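Putative dihydrodipicolinate synthase family protein (Coccidioides immitis, PDB 3QFE) is a putative dihydrodipicolinate synthase family member with a TIM-barrel fold, its own role being unestablished. Local coordinates at residues V172-T177 with T185-T190; M160-A165 with A189-A194. All coordinates share one frame; numbering follows the deposited sequence.

Interaction 1: V172-T177 with T185-T190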
loop_
_atom_site.group_PDB
_atom_site.type_symbol
_atom_site.label_atom_id
_atom_site.label_comp_id
_atom_site.label_asym_id
_atom_site.label_seq_id
_atom_site.Cartn_x
_atom_site.Cartn_y
_atom_site.Cartn_z
ATOM N N VAL A 172 3.988 -9.641 -12.205
ATOM C CA VAL A 172 4.183 -10.532 -11.067
ATOM C C VAL A 172 3.114 -10.457 -9.954
ATOM O O VAL A 172 3.301 -11.032 -8.884
ATOM C CB VAL A 172 5.587 -10.318 -10.433
ATOM C CG1 VAL A 172 6.686 -10.726 -11.420
ATOM C CG2 VAL A 172 5.764 -8.876 -9.967
ATOM N N GLY A 173 2.016 -9.756 -10.197
ATOM C CA GLY A 173 0.938 -9.712 -9.232
ATOM C C GLY A 173 -0.137 -8.707 -9.574
ATOM O O GLY A 173 -0.082 -8.082 -10.628
ATOM N N VAL A 174 -1.109 -8.558 -8.675
ATOM C CA VAL A 174 -2.226 -7.625 -8.817
ATOM C C VAL A 174 -2.579 -7.185 -7.388
ATOM O O VAL A 174 -2.522 -8.002 -6.487
ATOM C CB VAL A 174 -3.469 -8.283 -9.557
ATOM C CG1 VAL A 174 -3.990 -9.544 -8.834
ATOM C CG2 VAL A 174 -4.612 -7.294 -9.711
ATOM N N LYS A 175 -2.853 -5.896 -7.171
ATOM C CA LYS A 175 -3.536 -5.442 -5.977
ATOM C C LYS A 175 -4.997 -5.257 -6.339
ATOM O O LYS A 175 -5.326 -4.438 -7.190
ATOM C CB LYS A 175 -2.964 -4.125 -5.449
ATOM C CG LYS A 175 -3.790 -3.474 -4.288
ATOM C CD LYS A 175 -3.094 -2.257 -3.675
ATOM C CE LYS A 175 -4.014 -1.339 -2.797
ATOM N NZ LYS A 175 -3.241 -0.145 -2.151
ATOM N N LEU A 176 -5.868 -6.022 -5.690
ATOM C CA LEU A 176 -7.320 -5.834 -5.816
ATOM C C LEU A 176 -7.808 -4.967 -4.650
ATOM O O LEU A 176 -7.529 -5.267 -3.496
ATOM C CB LEU A 176 -8.031 -7.179 -5.811
ATOM C CG LEU A 176 -7.545 -8.243 -6.795
ATOM C CD1 LEU A 176 -7.950 -9.619 -6.315
ATOM C CD2 LEU A 176 -8.120 -7.981 -8.170
ATOM N N THR A 177 -8.516 -3.881 -4.931
ATOM C CA THR A 177 -8.869 -2.949 -3.854
ATOM C C THR A 177 -10.047 -3.483 -3.061
ATOM O O THR A 177 -9.983 -3.549 -1.820
ATOM C CB THR A 177 -9.197 -1.547 -4.372
ATOM O OG1 THR A 177 -10.259 -1.642 -5.336
ATOM C CG2 THR A 177 -7.922 -0.878 -4.978
ATOM N N THR A 185 -9.892 -16.762 -5.478
ATOM C CA THR A 185 -9.890 -18.181 -5.799
ATOM C C THR A 185 -9.673 -18.406 -7.298
ATOM O O THR A 185 -8.799 -19.182 -7.687
ATOM C CB THR A 185 -11.197 -18.893 -5.311
ATOM O OG1 THR A 185 -11.500 -18.505 -3.964
ATOM C CG2 THR A 185 -11.044 -20.408 -5.366
ATOM N N ARG A 186 -10.456 -17.714 -8.125
ATOM C CA ARG A 186 -10.334 -17.773 -9.589
ATOM C C ARG A 186 -8.898 -17.521 -10.063
ATOM O O ARG A 186 -8.379 -18.260 -10.904
ATOM C CB ARG A 186 -11.288 -16.759 -10.232
ATOM C CG ARG A 186 -11.767 -17.087 -11.652
ATOM C CD ARG A 186 -13.039 -16.279 -12.014
ATOM N NE ARG A 186 -14.036 -16.290 -10.927
ATOM C CZ ARG A 186 -14.314 -15.263 -10.113
ATOM N NH1 ARG A 186 -15.228 -15.408 -9.159
ATOM N NH2 ARG A 186 -13.695 -14.091 -10.247
ATOM N N LEU A 187 -8.271 -16.478 -9.517
ATOM C CA LEU A 187 -6.886 -16.134 -9.842
ATOM C C LEU A 187 -5.894 -17.223 -9.440
ATOM O O LEU A 187 -5.070 -17.642 -10.261
ATOM C CB LEU A 187 -6.510 -14.792 -9.221
ATOM C CG LEU A 187 -7.269 -13.622 -9.840
ATOM C CD1 LEU A 187 -7.244 -12.415 -8.929
ATOM C CD2 LEU A 187 -6.725 -13.290 -11.222
ATOM N N ALA A 188 -5.988 -17.689 -8.190
ATOM C CA ALA A 188 -5.230 -18.871 -7.722
ATOM C C ALA A 188 -5.313 -20.083 -8.677
ATOM O O ALA A 188 -4.309 -20.766 -8.925
ATOM C CB ALA A 188 -5.687 -19.282 -6.329
ATOM N N ALA A 189 -6.499 -20.337 -9.221
ATOM C CA ALA A 189 -6.725 -21.536 -10.031
ATOM C C ALA A 189 -6.039 -21.472 -11.399
ATOM O O ALA A 189 -5.841 -22.505 -12.060
ATOM C CB ALA A 189 -8.217 -21.787 -10.197
ATOM N N THR A 190 -5.680 -20.260 -11.814
ATOM C CA THR A 190 -5.146 -20.034 -13.146
ATOM C C THR A 190 -3.687 -19.580 -13.087
ATOM O O THR A 190 -2.924 -19.793 -14.033
ATOM C CB THR A 190 -5.991 -18.985 -13.912
ATOM O OG1 THR A 190 -7.318 -18.943 -13.366
ATOM C CG2 THR A 190 -6.058 -19.325 -15.408
#
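Leu176 on the strand and Leu187 on the helix meet because each carries CG anti to its own carbonyl carbon, with chi1 at -52° and -67°; this sends the two isobutyl groups across the gap between the two backbones, and they come together tip to tip. The touch is made by one methyl from each side, CD1 of Leu176 lying 3.9 Å from CD1 of Leu187. Two residues back along the strand, Val174 offers its CG1 to the same leucine methyl, more loosely, with Val174 CG1 4.3 Å from Leu187 CD1. Val174 and Leu176 share one face of the strand, so Leu187 CD1 reaches both from the helix. Val174 and Leu187 also have the nearest CA atoms across the two segments, 9.8 Å between Val174 CA and Leu187 CA, a gap that side chains alone bridge. The buried surface is small, 80 Å², and Leu187 supplies more than half of it. No hydrogen bond crosses; the Thr190 hydroxyl turns back on its own chain, OG1 donating to Arg186 O at 2.8 Å, tilted 22° from the carbonyl plane. This is the classic outer layer of a TIM barrel, an apolar strand face covered by the helix that follows it. Strand 171-176 runs parallel between strands 142-146 and 197-200, and helix 181-190 makes the beta-alpha-beta crossover to the latter. Val198 of that next strand touches all three contact residues, while helix 158-167 packs alongside.

Interaction 2: M160-A165 with A189-A194; sequences MITTIA and ATLPPA
Thr162 and Ala165, three residues apart on one helix, form the surface against which Leu191 is laid, and the closest packing lies around these side chains and Thr190. Leu191 enters with both branches: its CD2 sits 3.9 Å from Ala165 CB, and CD1 also lies against that carbon, while CD1 alone reaches Thr162 as well, 4.0 Å from Thr162 OG1. With CG anti to the carbonyl carbon (chi1 -62°), Leu191 turns inward from the loop segment that follows Thr190. Beside it, Thr162 and Thr190 cross at about a right angle. Their methyls make the nearest approach, Thr162 CG2 to Thr190 CG2 at 3.7 Å, and the hydroxyl oxygen Thr162 OG1 rests 3.8 Å from Thr190 CB. These threonines also have the nearest CA atoms across the two segments, Thr162 CA and Thr190 CA being 7.1 Å apart. Phe196 of the following loop also touches Leu191, Ala165 and Ile161.

The other side is looser. Thr190 is exposed, yet its methyl still packs; after Leu191 the chain departs through Pro192 and Pro193, both exposed, which touch nothing on the helix. About 188 Å² is buried in all, most of it on Leu191 and Thr162: a modest contact of helix 158-167 with the last residues of 181-190 and the loop that follows.

Although two hydroxyls face this junction, neither bonds across it. Thr162 OG1 makes a weak hydrogen bond to Ser158 O one turn back, and Thr190 OG1 is held by an ordinary hydrogen bond to Arg186 O. With these polar ends bonded along their own stretches of chain, the methyls meet each other and the Thr162 oxygen lies against carbon of Thr190 and Leu191; the junction therefore rests on van der Waals packing rather than on directional bonds.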
loop_
_atom_site.group_PDB
_atom_site.type_symbol
_atom_site.label_atom_id
_atom_site.label_comp_id
_atom_site.label_asym_id
_atom_site.label_seq_id
_atom_site.Cartn_x
_atom_site.Cartn_y
_atom_site.Cartn_z
ATOM N N MET A 160 -9.289 -10.558 -17.845
ATOM C CA MET A 160 -8.258 -9.601 -18.271
ATOM C C MET A 160 -6.938 -9.768 -17.501
ATOM O O MET A 160 -5.867 -9.756 -18.103
ATOM C CB MET A 160 -8.769 -8.147 -18.199
ATOM N N ILE A 161 -7.025 -9.956 -16.184
ATOM C CA ILE A 161 -5.827 -10.107 -15.351
ATOM C C ILE A 161 -5.025 -11.336 -15.775
ATOM O O ILE A 161 -3.805 -11.254 -15.935
ATOM C CB ILE A 161 -6.160 -10.168 -13.834
ATOM C CG1 ILE A 161 -6.747 -8.837 -13.368
ATOM C CG2 ILE A 161 -4.911 -10.475 -13.017
ATOM C CD1 ILE A 161 -7.529 -8.918 -12.093
ATOM N N THR A 162 -5.718 -12.465 -15.949
ATOM C CA THR A 162 -5.087 -13.718 -16.367
ATOM C C THR A 162 -4.493 -13.590 -17.757
ATOM O O THR A 162 -3.355 -14.002 -17.984
ATOM C CB THR A 162 -6.077 -14.906 -16.316
ATOM O OG1 THR A 162 -6.275 -15.292 -14.949
ATOM C CG2 THR A 162 -5.551 -16.124 -17.120
ATOM N N THR A 163 -5.267 -13.015 -18.676
ATOM C CA THR A 163 -4.776 -12.726 -20.011
ATOM C C THR A 163 -3.481 -11.908 -19.929
ATOM O O THR A 163 -2.451 -12.331 -20.466
ATOM C CB THR A 163 -5.846 -12.017 -20.888
ATOM O OG1 THR A 163 -7.006 -12.854 -21.000
ATOM C CG2 THR A 163 -5.312 -11.770 -22.288
ATOM N N ILE A 164 -3.520 -10.776 -19.222
ATOM C CA ILE A 164 -2.349 -9.907 -19.101
ATOM C C ILE A 164 -1.148 -10.633 -18.512
ATOM O O ILE A 164 -0.031 -10.462 -18.989
ATOM C CB ILE A 164 -2.633 -8.668 -18.239
ATOM C CG1 ILE A 164 -3.571 -7.710 -18.980
ATOM C CG2 ILE A 164 -1.316 -7.983 -17.870
ATOM C CD1 ILE A 164 -4.325 -6.734 -18.055
ATOM N N ALA A 165 -1.384 -11.428 -17.474
ATOM C CA ALA A 165 -0.306 -12.127 -16.772
ATOM C C ALA A 165 0.336 -13.260 -17.591
ATOM O O ALA A 165 1.546 -13.463 -17.531
ATOM C CB ALA A 165 -0.802 -12.652 -15.413
ATOM N N ALA A 189 -6.499 -20.337 -9.221
ATOM C CA ALA A 189 -6.725 -21.536 -10.031
ATOM C C ALA A 189 -6.039 -21.472 -11.399
ATOM O O ALA A 189 -5.841 -22.505 -12.060
ATOM C CB ALA A 189 -8.217 -21.787 -10.197
ATOM N N THR A 190 -5.680 -20.260 -11.814
ATOM C CA THR A 190 -5.146 -20.034 -13.146
ATOM C C THR A 190 -3.687 -19.580 -13.087
ATOM O O THR A 190 -2.924 -19.793 -14.033
ATOM C CB THR A 190 -5.991 -18.985 -13.912
ATOM O OG1 THR A 190 -7.318 -18.943 -13.366
ATOM C CG2 THR A 190 -6.058 -19.325 -15.408
ATOM N N LEU A 191 -3.306 -18.956 -11.976
ATOM C CA LEU A 191 -1.964 -18.395 -11.837
ATOM C C LEU A 191 -1.238 -18.969 -10.619
ATOM O O LEU A 191 -1.683 -18.778 -9.481
ATOM C CB LEU A 191 -2.024 -16.865 -11.789
ATOM C CG LEU A 191 -2.599 -16.191 -13.040
ATOM C CD1 LEU A 191 -2.952 -14.753 -12.766
ATOM C CD2 LEU A 191 -1.653 -16.318 -14.254
ATOM N N PRO A 192 -0.131 -19.704 -10.854
ATOM C CA PRO A 192 0.596 -20.314 -9.732
ATOM C C PRO A 192 1.255 -19.245 -8.854
ATOM O O PRO A 192 1.713 -18.235 -9.380
ATOM C CB PRO A 192 1.647 -21.198 -10.422
ATOM C CG PRO A 192 1.773 -20.659 -11.804
ATOM C CD PRO A 192 0.439 -20.078 -12.164
ATOM N N PRO A 193 1.295 -19.467 -7.525
ATOM C CA PRO A 193 1.799 -18.470 -6.574
ATOM C C PRO A 193 3.264 -18.114 -6.802
ATOM O O PRO A 193 3.678 -16.995 -6.497
ATOM C CB PRO A 193 1.642 -19.157 -5.209
ATOM C CG PRO A 193 0.739 -20.330 -5.439
ATOM C CD PRO A 193 0.923 -20.733 -6.861
ATOM N N ALA A 194 4.037 -19.054 -7.338
ATOM C CA ALA A 194 5.480 -18.856 -7.517
ATOM C C ALA A 194 5.812 -17.843 -8.602
ATOM O O ALA A 194 6.945 -17.332 -8.662
ATOM C CB ALA A 194 6.188 -20.192 -7.783
#

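How the interactions relate
Interactions 1 and 2 lie side by side, their centres about 6 Å apart, the first between the barrel strands and the surrounding helices, the second at the surface. Along the chain the order is 160-165, 172-177, then 185-190, which overlaps 189-194 at Ala189 and Thr190. Helix 181-190 is thus common to both: interaction 1 seats it on strand 171-176, and interaction 2 sets its far end against helix 158-167, the helix just before that strand. Ile161 joins them, its CG2 being 3.8 Å from Leu187 CD2, and its CD1 packs against Val174 and Leu176. Together they form one packed layer, apolar and buried at interaction 1, mixed and more open at interaction 2.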